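Local atomic coordinates of GP37 (Pseudomonas phage phikz, PDB entry 5FT0), a protein that inhibits the RNA degradosome of the bacterial host, probably by binding its ribonuclease RNase E, as a phage-encoded protein. Residues A[106-112]-A[124-130]; A[155-161]-A[171-177]; A[206-212]-A[225-231]. One frame throughout, in Å; residues are numbered along the deposited sequence.

Contact 1: A[106-112]-A[124-130]; sequences DGNVVGI and ILPVIEF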
loop_
_atom_site.group_PDB
_atom_site.type_symbol
_atom_site.label_atom_id
_atom_site.label_comp_id
_atom_site.label_asym_id
_atom_site.label_seq_id
_atom_site.Cartn_x
_atom_site.Cartn_y
_atom_site.Cartn_z
ATOM N N ASP A 106 -4.965 -8.033 9.741
ATOM C CA ASP A 106 -5.368 -7.082 8.711
ATOM C C ASP A 106 -5.603 -7.859 7.426
ATOM O O ASP A 106 -4.670 -8.460 6.887
ATOM C CB ASP A 106 -4.308 -6.000 8.511
ATOM C CG ASP A 106 -4.766 -4.896 7.577
ATOM O OD1 ASP A 106 -5.992 -4.749 7.386
ATOM O OD2 ASP A 106 -3.901 -4.172 7.038
ATOM N N GLY A 107 -6.841 -7.846 6.945
ATOM C CA GLY A 107 -7.179 -8.675 5.803
ATOM C C GLY A 107 -7.009 -10.137 6.158
ATOM O O GLY A 107 -7.458 -10.600 7.213
ATOM N N ASN A 108 -6.338 -10.876 5.281
ATOM C CA ASN A 108 -6.082 -12.294 5.488
ATOM C C ASN A 108 -4.760 -12.561 6.197
ATOM O O ASN A 108 -4.330 -13.717 6.256
ATOM C CB ASN A 108 -6.100 -13.029 4.147
ATOM C CG ASN A 108 -7.492 -13.135 3.559
ATOM O OD1 ASN A 108 -8.460 -13.391 4.273
ATOM N ND2 ASN A 108 -7.600 -12.933 2.251
ATOM N N VAL A 109 -4.112 -11.532 6.736
ATOM C CA VAL A 109 -2.756 -11.645 7.261
ATOM C C VAL A 109 -2.768 -11.396 8.763
ATOM O O VAL A 109 -3.313 -10.390 9.231
ATOM C CB VAL A 109 -1.798 -10.668 6.557
ATOM C CG1 VAL A 109 -0.405 -10.774 7.155
ATOM C CG2 VAL A 109 -1.766 -10.946 5.061
ATOM N N VAL A 110 -2.169 -12.317 9.510
ATOM C CA VAL A 110 -1.811 -12.112 10.907
ATOM C C VAL A 110 -0.297 -11.993 10.968
ATOM O O VAL A 110 0.418 -12.861 10.450
ATOM C CB VAL A 110 -2.310 -13.259 11.801
ATOM C CG1 VAL A 110 -1.795 -13.087 13.222
ATOM C CG2 VAL A 110 -3.831 -13.326 11.783
ATOM N N GLY A 111 0.193 -10.922 11.577
ATOM C CA GLY A 111 1.625 -10.716 11.636
ATOM C C GLY A 111 1.989 -9.506 12.461
ATOM O O GLY A 111 1.194 -9.018 13.266
ATOM N N ILE A 112 3.211 -9.024 12.242
ATOM C CA ILE A 112 3.798 -7.941 13.026
ATOM C C ILE A 112 3.625 -6.637 12.265
ATOM O O ILE A 112 4.009 -6.541 11.093
ATOM C CB ILE A 112 5.286 -8.207 13.313
ATOM C CG1 ILE A 112 5.490 -9.622 13.864
ATOM C CG2 ILE A 112 5.839 -7.166 14.273
ATOM C CD1 ILE A 112 4.719 -9.898 15.127
ATOM N N ILE A 124 3.104 -4.843 7.018
ATOM C CA ILE A 124 3.028 -5.887 8.035
ATOM C C ILE A 124 4.008 -6.996 7.680
ATOM O O ILE A 124 4.187 -7.325 6.503
ATOM C CB ILE A 124 1.593 -6.449 8.157
ATOM C CG1 ILE A 124 0.606 -5.339 8.512
ATOM C CG2 ILE A 124 1.524 -7.562 9.193
ATOM C CD1 ILE A 124 -0.827 -5.761 8.409
ATOM N N LEU A 125 4.646 -7.569 8.702
ATOM C CA LEU A 125 5.484 -8.744 8.522
ATOM C C LEU A 125 4.613 -9.976 8.721
ATOM O O LEU A 125 4.213 -10.260 9.862
ATOM C CB LEU A 125 6.642 -8.741 9.511
ATOM C CG LEU A 125 7.615 -9.912 9.354
ATOM C CD1 LEU A 125 8.306 -9.844 8.002
ATOM C CD2 LEU A 125 8.631 -9.924 10.481
ATOM N N PRO A 126 4.297 -10.733 7.672
ATOM C CA PRO A 126 3.308 -11.810 7.812
ATOM C C PRO A 126 3.849 -12.991 8.604
ATOM O O PRO A 126 5.015 -13.370 8.477
ATOM C CB PRO A 126 3.004 -12.211 6.360
ATOM C CG PRO A 126 3.601 -11.123 5.504
ATOM C CD PRO A 126 4.761 -10.588 6.285
ATOM N N VAL A 127 2.977 -13.571 9.428
ATOM C CA VAL A 127 3.267 -14.790 10.173
ATOM C C VAL A 127 2.306 -15.911 9.792
ATOM O O VAL A 127 2.728 -17.023 9.463
ATOM C CB VAL A 127 3.238 -14.538 11.699
ATOM C CG1 VAL A 127 3.313 -15.855 12.458
ATOM C CG2 VAL A 127 4.379 -13.618 12.107
ATOM N N ILE A 128 1.006 -15.631 9.834
ATOM C CA ILE A 128 -0.028 -16.557 9.387
ATOM C C ILE A 128 -0.812 -15.871 8.283
ATOM O O ILE A 128 -1.296 -14.748 8.466
ATOM C CB ILE A 128 -0.963 -16.973 10.536
ATOM C CG1 ILE A 128 -0.165 -17.555 11.702
ATOM C CG2 ILE A 128 -1.992 -17.976 10.043
ATOM C CD1 ILE A 128 -0.990 -17.774 12.950
ATOM N N GLU A 129 -0.932 -16.535 7.138
ATOM C CA GLU A 129 -1.671 -15.994 6.006
ATOM C C GLU A 129 -2.797 -16.949 5.641
ATOM O O GLU A 129 -2.550 -18.120 5.334
ATOM C CB GLU A 129 -0.753 -15.755 4.806
ATOM C CG GLU A 129 -1.467 -15.171 3.597
ATOM C CD GLU A 129 -0.507 -14.736 2.508
ATOM O OE1 GLU A 129 0.709 -14.650 2.786
ATOM O OE2 GLU A 129 -0.970 -14.468 1.378
ATOM N N PHE A 130 -4.028 -16.448 5.686
ATOM C CA PHE A 130 -5.177 -17.204 5.210
ATOM C C PHE A 130 -5.294 -17.040 3.701
ATOM O O PHE A 130 -5.223 -15.919 3.185
ATOM C CB PHE A 130 -6.456 -16.729 5.899
ATOM C CG PHE A 130 -6.419 -16.851 7.396
ATOM C CD1 PHE A 130 -6.830 -18.018 8.019
ATOM C CD2 PHE A 130 -5.972 -15.799 8.180
ATOM C CE1 PHE A 130 -6.798 -18.133 9.395
ATOM C CE2 PHE A 130 -5.937 -15.909 9.556
ATOM C CZ PHE A 130 -6.352 -17.078 10.166
#
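A two-stranded antiparallel contact with a classic beta bulge, buried within the seven-stranded sheet, pairs 106-112 with 124-130 in the hairpin of strands 109-115 and 122-132. Asp-106 to Val-109 form a type II' turn, with Gly-107 at its positive-phi corner, that brings strand 103-106 round into strand 109-115. Across the hairpin, Phe-130 N donates to Asn-108 O (2.8 Å) and Val-110 N to Ile-128 O (2.8 Å). The bulge follows: Val-110 O accepts from both Val-127 N (2.8 Å) and Ile-128 N (2.9 Å), so the register slips by one residue and the longer strand turns a corner at 127-128. Beyond it, Ile-112 and Leu-125 resume regular pairing: Ile-112 N to Leu-125 O is 2.9 Å and Leu-125 N to Ile-112 O 2.7 Å. Gly-111 lies tight against this corner, its CA 3.2 Å from Leu-125 O; a CB there would run into that carbonyl. The side chains divide between two faces. Val-109 CG1 packs on Pro-126 CB (3.8 Å), whereas on the other face Val-110 CG2 meets the edge of the Phe-130 ring at CE2 (4.0 Å) and the CB atoms of Val-110 and Ile-128 stand 4.1 Å apart. Helix 87-98 packs on this second face through Ile-97, Val-96 and Ala-93, touching Val-110, Ile-128 and Phe-130 respectively. Strand 103-106 flanks the hairpin on one side and strand 220-232 on the other, while Ile-124 pairs with a strand of the second subunit, so the sheet runs on across the dimer interface.

Contact 2: A[155-161]-A[171-177]; sequences TDNLEEF and NNVKELI
Residues 155-157 lead into helix 158-187, and 171-177 belong to the same helix after a kink, where N of Asn-171 and Asn-172 lack bonds to the preceding turn. Beyond the kink, Glu-175 N, Leu-176 N and Ile-177 N bond to the carbonyls of Asn-171, Asn-172 and Val-173 at 2.9, 3.0 and 3.1 Å. The CA atoms of Leu-158 and Asn-171 lie 6.9 Å apart and those of Phe-161 and Lys-174 6.5 Å, far closer than thirteen residues of straight helix would allow. Asn-157 is the N-cap (phi -91°, psi 119°; chi1 t), its OD1 accepting from Glu-160 N at 3.1 Å. This is a sharply kinked helix, so that its capped first turn packs beside a later one, with no hydrogen bond between the segments. It lies against the sheet: Phe-161 and Ile-177 pack on Phe-211, Ile-177 also on Ile-227, and Val-173 on Ile-229. Phe-161 (chi1 -80°, chi2 -88°) points across the gap. Lys-174 CA sits 3.9 Å from its ring centroid and 12° off the normal, a CH-pi contact over the face; at the ring edge CD1 meets Val-173 CG1 at 3.7 Å and CE1 meets Ile-177 CG1 at 3.8 Å. Phe-153 stacks edge-to-face with the same ring. Lys-174 (chi1 and chi2 t, chi3 137°, chi4 p) passes alongside the first turn, its CD 4.0 Å from Leu-158 CA and its NZ 3.7 Å from both Thr-155 O and Asp-156 O. Leu-158 CD1 approaches Asn-171 N at 3.9 Å, and Thr-155 CG2 touches Ile-177 CG2 at 3.8 Å.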
loop_
_atom_site.group_PDB
_atom_site.type_symbol
_atom_site.label_atom_id
_atom_site.label_comp_id
_atom_site.label_asym_id
_atom_site.label_seq_id
_atom_site.Cartn_x
_atom_site.Cartn_y
_atom_site.Cartn_z
ATOM N N THR A 155 1.451 -32.554 11.945
ATOM C CA THR A 155 0.501 -31.725 12.679
ATOM C C THR A 155 0.206 -32.276 14.070
ATOM O O THR A 155 -0.227 -31.518 14.944
ATOM C CB THR A 155 -0.799 -31.586 11.881
ATOM O OG1 THR A 155 -0.489 -31.389 10.495
ATOM C CG2 THR A 155 -1.608 -30.395 12.374
ATOM N N ASP A 156 0.439 -33.573 14.295
ATOM C CA ASP A 156 0.231 -34.142 15.624
ATOM C C ASP A 156 1.186 -33.544 16.646
ATOM O O ASP A 156 0.850 -33.454 17.832
ATOM C CB ASP A 156 0.411 -35.661 15.582
ATOM C CG ASP A 156 -0.647 -36.354 14.753
ATOM O OD1 ASP A 156 -1.781 -35.834 14.675
ATOM O OD2 ASP A 156 -0.343 -37.421 14.178
ATOM N N ASN A 157 2.368 -33.121 16.207
ATOM C CA ASN A 157 3.461 -32.764 17.101
ATOM C C ASN A 157 3.382 -31.274 17.429
ATOM O O ASN A 157 3.500 -30.428 16.536
ATOM C CB ASN A 157 4.794 -33.134 16.444
ATOM C CG ASN A 157 6.010 -32.718 17.261
ATOM O OD1 ASN A 157 5.962 -31.795 18.068
ATOM N ND2 ASN A 157 7.116 -33.423 17.053
ATOM N N LEU A 158 3.208 -30.957 18.715
ATOM C CA LEU A 158 3.165 -29.561 19.143
ATOM C C LEU A 158 4.540 -28.906 19.080
ATOM O O LEU A 158 4.637 -27.703 18.809
ATOM C CB LEU A 158 2.596 -29.460 20.561
ATOM C CG LEU A 158 2.831 -28.155 21.329
ATOM C CD1 LEU A 158 1.982 -27.033 20.768
ATOM C CD2 LEU A 158 2.570 -28.328 22.815
ATOM N N GLU A 159 5.610 -29.673 19.320
ATOM C CA GLU A 159 6.950 -29.094 19.303
ATOM C C GLU A 159 7.302 -28.529 17.935
ATOM O O GLU A 159 8.084 -27.579 17.840
ATOM C CB GLU A 159 7.984 -30.139 19.730
ATOM N N GLU A 160 6.741 -29.097 16.864
ATOM C CA GLU A 160 6.955 -28.510 15.545
ATOM C C GLU A 160 6.221 -27.184 15.400
ATOM O O GLU A 160 6.696 -26.291 14.688
ATOM C CB GLU A 160 6.530 -29.488 14.450
ATOM C CG GLU A 160 7.324 -30.784 14.444
ATOM C CD GLU A 160 7.222 -31.526 13.126
ATOM O OE1 GLU A 160 7.552 -30.926 12.082
ATOM O OE2 GLU A 160 6.821 -32.707 13.132
ATOM N N PHE A 161 5.072 -27.029 16.066
ATOM C CA PHE A 161 4.440 -25.717 16.129
ATOM C C PHE A 161 5.203 -24.777 17.053
ATOM O O PHE A 161 5.154 -23.556 16.869
ATOM C CB PHE A 161 2.984 -25.849 16.578
ATOM C CG PHE A 161 2.046 -26.253 15.475
ATOM C CD1 PHE A 161 1.458 -25.295 14.664
ATOM C CD2 PHE A 161 1.757 -27.588 15.243
ATOM C CE1 PHE A 161 0.599 -25.661 13.648
ATOM C CE2 PHE A 161 0.897 -27.960 14.227
ATOM C CZ PHE A 161 0.317 -26.996 13.428
ATOM N N ASN A 171 0.321 -23.521 20.816
ATOM C CA ASN A 171 -0.902 -24.293 21.006
ATOM C C ASN A 171 -2.107 -23.611 20.365
ATOM O O ASN A 171 -2.981 -24.288 19.811
ATOM C CB ASN A 171 -1.152 -24.538 22.494
ATOM C CG ASN A 171 -2.296 -25.506 22.738
ATOM O OD1 ASN A 171 -3.367 -25.119 23.204
ATOM N ND2 ASN A 171 -2.077 -26.775 22.408
ATOM N N ASN A 172 -2.178 -22.279 20.434
ATOM C CA ASN A 172 -3.254 -21.566 19.754
ATOM C C ASN A 172 -3.190 -21.782 18.248
ATOM O O ASN A 172 -4.225 -21.951 17.592
ATOM C CB ASN A 172 -3.186 -20.073 20.074
ATOM C CG ASN A 172 -3.583 -19.761 21.503
ATOM O OD1 ASN A 172 -4.416 -20.447 22.092
ATOM N ND2 ASN A 172 -2.986 -18.717 22.067
ATOM N N VAL A 173 -1.979 -21.784 17.685
ATOM C CA VAL A 173 -1.820 -21.979 16.247
ATOM C C VAL A 173 -2.144 -23.418 15.862
ATOM O O VAL A 173 -2.802 -23.670 14.846
ATOM C CB VAL A 173 -0.399 -21.574 15.816
ATOM C CG1 VAL A 173 -0.134 -21.999 14.386
ATOM C CG2 VAL A 173 -0.213 -20.072 15.962
ATOM N N LYS A 174 -1.697 -24.381 16.671
ATOM C CA LYS A 174 -2.039 -25.779 16.428
ATOM C C LYS A 174 -3.549 -25.991 16.460
ATOM O O LYS A 174 -4.094 -26.753 15.654
ATOM C CB LYS A 174 -1.342 -26.665 17.462
ATOM C CG LYS A 174 -1.676 -28.147 17.379
ATOM C CD LYS A 174 -0.716 -28.954 18.245
ATOM C CE LYS A 174 -1.433 -30.029 19.051
ATOM N NZ LYS A 174 -1.950 -31.139 18.205
ATOM N N GLU A 175 -4.242 -25.319 17.381
ATOM C CA GLU A 175 -5.694 -25.434 17.442
ATOM C C GLU A 175 -6.363 -24.759 16.252
ATOM O O GLU A 175 -7.451 -25.179 15.836
ATOM C CB GLU A 175 -6.216 -24.844 18.752
ATOM C CG GLU A 175 -5.840 -25.652 19.987
ATOM C CD GLU A 175 -6.394 -27.067 19.948
ATOM O OE1 GLU A 175 -7.599 -27.230 19.653
ATOM O OE2 GLU A 175 -5.623 -28.017 20.209
ATOM N N LEU A 176 -5.743 -23.712 15.700
ATOM C CA LEU A 176 -6.282 -23.082 14.499
ATOM C C LEU A 176 -6.253 -24.049 13.323
ATOM O O LEU A 176 -7.253 -24.217 12.614
ATOM C CB LEU A 176 -5.496 -21.812 14.175
ATOM C CG LEU A 176 -5.752 -21.173 12.805
ATOM C CD1 LEU A 176 -7.194 -20.708 12.692
ATOM C CD2 LEU A 176 -4.797 -20.011 12.566
ATOM N N ILE A 177 -5.110 -24.703 13.107
ATOM C CA ILE A 177 -5.006 -25.711 12.057
ATOM C C ILE A 177 -6.001 -26.836 12.303
ATOM O O ILE A 177 -6.691 -27.287 11.381
ATOM C CB ILE A 177 -3.564 -26.245 11.971
ATOM C CG1 ILE A 177 -2.592 -25.109 11.643
ATOM C CG2 ILE A 177 -3.463 -27.372 10.946
ATOM C CD1 ILE A 177 -2.944 -24.349 10.384
#

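Contact 3: A[206-212]-A[225-231]; sequences RTEVYFS and FTIKIVR
Phe-211, Ile-229 and Lys-228 are the residues most buried by this regular antiparallel pairing of 206-212 with 225-231, part of the hairpin of strands 206-217 and 220-232. The strand axes approach to 4.6 Å with directions 161° apart. Thr-207/Arg-231, Val-209/Ile-229 and Phe-211/Ile-227 are hydrogen-bonded pairs: N to O is 2.6, 2.9 and 2.8 Å from the first-named residue of each, and 2.8, 3.0 and 2.8 Å in return. Glu-208/Val-230, Tyr-210/Lys-228 and Ser-212/Thr-226 are the non-hydrogen-bonded pairs between. Phe-211 (chi1 m, chi2 86°) reaches diagonally past its partner Ile-227, its CE1 3.6 Å from CD1 of Ile-229 (chi1 m, chi2 t). On the opposite face Lys-228 (chi1 and chi2 t, chi3 p) lays CG over the Tyr-210 ring, 4.0 Å from the centroid, a CH-pi contact; its NZ makes a salt bridge to Glu-129. Tyr-210 OH donates to Glu-208 OE1 (2.7 Å), whose OE2 is salt-bridged to Arg-206 NE (2.7 Å). Further along this face, Ser-212 OG donates to Thr-226 OG1 (2.8 Å), and Thr-226 OG1 is also hydrogen-bonded to Val-134 O. The Phe-211 and Ile-229 face packs against helix 158-187 through Ile-177 and Val-173, while strands 122-132 and 197-202 flank the hairpin, one on each side, in the sheet.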
loop_
_atom_site.group_PDB
_atom_site.type_symbol
_atom_site.label_atom_id
_atom_site.label_comp_id
_atom_site.label_asym_id
_atom_site.label_seq_id
_atom_site.Cartn_x
_atom_site.Cartn_y
_atom_site.Cartn_z
ATOM N N ARG A 206 13.910 -18.400 5.568
ATOM C CA ARG A 206 12.629 -18.629 6.229
ATOM C C ARG A 206 12.155 -20.050 5.963
ATOM O O ARG A 206 12.640 -20.730 5.053
ATOM C CB ARG A 206 11.568 -17.633 5.750
ATOM C CG ARG A 206 11.137 -17.872 4.314
ATOM C CD ARG A 206 10.439 -16.663 3.714
ATOM N NE ARG A 206 9.872 -16.980 2.408
ATOM C CZ ARG A 206 10.558 -16.974 1.270
ATOM N NH1 ARG A 206 11.845 -16.659 1.269
ATOM N NH2 ARG A 206 9.954 -17.280 0.130
ATOM N N THR A 207 11.185 -20.481 6.769
ATOM C CA THR A 207 10.463 -21.729 6.564
ATOM C C THR A 207 8.986 -21.410 6.380
ATOM O O THR A 207 8.410 -20.651 7.167
ATOM C CB THR A 207 10.642 -22.688 7.746
ATOM O OG1 THR A 207 12.031 -22.988 7.923
ATOM C CG2 THR A 207 9.871 -23.983 7.503
ATOM N N GLU A 208 8.378 -21.985 5.346
ATOM C CA GLU A 208 6.957 -21.816 5.077
ATOM C C GLU A 208 6.279 -23.177 5.102
ATOM O O GLU A 208 6.715 -24.107 4.414
ATOM C CB GLU A 208 6.726 -21.124 3.728
ATOM C CG GLU A 208 7.291 -19.713 3.661
ATOM C CD GLU A 208 7.056 -19.044 2.318
ATOM O OE1 GLU A 208 6.595 -19.728 1.380
ATOM O OE2 GLU A 208 7.330 -17.829 2.204
ATOM N N VAL A 209 5.219 -23.294 5.896
ATOM C CA VAL A 209 4.423 -24.512 5.982
ATOM C C VAL A 209 3.026 -24.191 5.468
ATOM O O VAL A 209 2.381 -23.249 5.946
ATOM C CB VAL A 209 4.377 -25.067 7.414
ATOM C CG1 VAL A 209 3.612 -26.377 7.444
ATOM C CG2 VAL A 209 5.785 -25.260 7.956
ATOM N N TYR A 210 2.563 -24.968 4.497
ATOM C CA TYR A 210 1.261 -24.770 3.879
ATOM C C TYR A 210 0.314 -25.874 4.322
ATOM O O TYR A 210 0.638 -27.061 4.203
ATOM C CB TYR A 210 1.375 -24.754 2.353
ATOM C CG TYR A 210 2.115 -23.554 1.806
ATOM C CD1 TYR A 210 3.501 -23.477 1.871
ATOM C CD2 TYR A 210 1.427 -22.503 1.213
ATOM C CE1 TYR A 210 4.182 -22.382 1.373
ATOM C CE2 TYR A 210 2.099 -21.404 0.708
ATOM C CZ TYR A 210 3.478 -21.349 0.792
ATOM O OH TYR A 210 4.155 -20.259 0.292
ATOM N N PHE A 211 -0.850 -25.481 4.830
ATOM C CA PHE A 211 -1.918 -26.404 5.197
ATOM C C PHE A 211 -3.077 -26.173 4.237
ATOM O O PHE A 211 -3.771 -25.155 4.331
ATOM C CB PHE A 211 -2.361 -26.195 6.646
ATOM C CG PHE A 211 -1.237 -26.246 7.645
ATOM C CD1 PHE A 211 -0.498 -25.112 7.942
ATOM C CD2 PHE A 211 -0.926 -27.429 8.296
ATOM C CE1 PHE A 211 0.530 -25.159 8.862
ATOM C CE2 PHE A 211 0.101 -27.480 9.217
ATOM C CZ PHE A 211 0.830 -26.344 9.501
ATOM N N SER A 212 -3.288 -27.111 3.320
ATOM C CA SER A 212 -4.321 -26.980 2.303
ATOM C C SER A 212 -5.463 -27.952 2.568
ATOM O O SER A 212 -5.273 -29.019 3.159
ATOM C CB SER A 212 -3.746 -27.212 0.905
ATOM O OG SER A 212 -2.869 -26.161 0.554
ATOM N N PHE A 225 -9.021 -24.106 0.487
ATOM C CA PHE A 225 -8.551 -23.169 1.495
ATOM C C PHE A 225 -7.149 -23.576 1.922
ATOM O O PHE A 225 -6.883 -24.757 2.157
ATOM C CB PHE A 225 -9.484 -23.127 2.713
ATOM C CG PHE A 225 -9.347 -21.875 3.542
ATOM C CD1 PHE A 225 -8.269 -21.701 4.397
ATOM C CD2 PHE A 225 -10.302 -20.877 3.468
ATOM C CE1 PHE A 225 -8.147 -20.550 5.155
ATOM C CE2 PHE A 225 -10.187 -19.724 4.228
ATOM C CZ PHE A 225 -9.108 -19.561 5.069
ATOM N N THR A 226 -6.260 -22.592 2.018
ATOM C CA THR A 226 -4.892 -22.818 2.463
ATOM C C THR A 226 -4.559 -21.843 3.583
ATOM O O THR A 226 -4.962 -20.676 3.545
ATOM C CB THR A 226 -3.887 -22.658 1.304
ATOM O OG1 THR A 226 -4.108 -23.686 0.328
ATOM C CG2 THR A 226 -2.453 -22.754 1.806
ATOM N N ILE A 227 -3.845 -22.337 4.590
ATOM C CA ILE A 227 -3.258 -21.507 5.632
ATOM C C ILE A 227 -1.747 -21.625 5.518
ATOM O O ILE A 227 -1.208 -22.738 5.514
ATOM C CB ILE A 227 -3.733 -21.926 7.036
ATOM C CG1 ILE A 227 -5.253 -21.814 7.141
ATOM C CG2 ILE A 227 -3.055 -21.077 8.097
ATOM C CD1 ILE A 227 -5.792 -22.182 8.501
ATOM N N LYS A 228 -1.069 -20.487 5.412
ATOM C CA LYS A 228 0.384 -20.446 5.342
ATOM C C LYS A 228 0.930 -19.877 6.641
ATOM O O LYS A 228 0.447 -18.848 7.124
ATOM C CB LYS A 228 0.869 -19.602 4.162
ATOM C CG LYS A 228 2.393 -19.534 4.065
ATOM C CD LYS A 228 2.863 -18.705 2.878
ATOM C CE LYS A 228 2.688 -17.223 3.122
ATOM N NZ LYS A 228 3.220 -16.417 1.988
ATOM N N ILE A 229 1.927 -20.552 7.205
ATOM C CA ILE A 229 2.619 -20.095 8.401
ATOM C C ILE A 229 4.095 -19.954 8.061
ATOM O O ILE A 229 4.682 -20.846 7.435
ATOM C CB ILE A 229 2.409 -21.059 9.581
ATOM C CG1 ILE A 229 0.914 -21.236 9.847
ATOM C CG2 ILE A 229 3.109 -20.536 10.828
ATOM C CD1 ILE A 229 0.602 -22.247 10.917
ATOM N N VAL A 230 4.690 -18.834 8.462
ATOM C CA VAL A 230 6.069 -18.506 8.122
ATOM C C VAL A 230 6.879 -18.399 9.405
ATOM O O VAL A 230 6.487 -17.684 10.335
ATOM C CB VAL A 230 6.163 -17.196 7.318
ATOM C CG1 VAL A 230 7.607 -16.932 6.899
ATOM C CG2 VAL A 230 5.247 -17.249 6.105
ATOM N N ARG A 231 7.999 -19.111 9.452
ATOM C CA ARG A 231 9.023 -18.902 10.466
ATOM C C ARG A 231 10.242 -18.295 9.790
ATOM O O ARG A 231 10.729 -18.829 8.789
ATOM C CB ARG A 231 9.410 -20.206 11.161
ATOM C CG ARG A 231 10.420 -20.009 12.283
ATOM C CD ARG A 231 11.219 -21.274 12.527
ATOM N NE ARG A 231 11.889 -21.265 13.824
ATOM C CZ ARG A 231 13.165 -20.942 14.009
ATOM N NH1 ARG A 231 13.924 -20.599 12.976
ATOM N NH2 ARG A 231 13.686 -20.966 15.228
#

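Contacts 1 and 3 are successive parts of one antiparallel sheet, their centres 11 Å apart, joined where Val-127 O meets Val-230 N (2.9 Å, a probable hydrogen bond) and Glu-129 OE1 forms a salt bridge with Lys-228 NZ (3.2 Å). Contact 2 lies against the face of that sheet, about 12 Å between centres from contact 3 and 18 Å from contact 1: Ile-177 CD1 reaches Phe-211 CD1 (3.5 Å), Val-173 CG1 reaches Ile-229 CD1 (3.6 Å), and Val-173 CG2 touches Ile-128 CD1 (3.9 Å). The Val-110 side chain is about 8 Å from the bound potassium ion and that of Ser-212 about 9 Å from the bound arginine; contacts 1 and 3 both touch the second subunit.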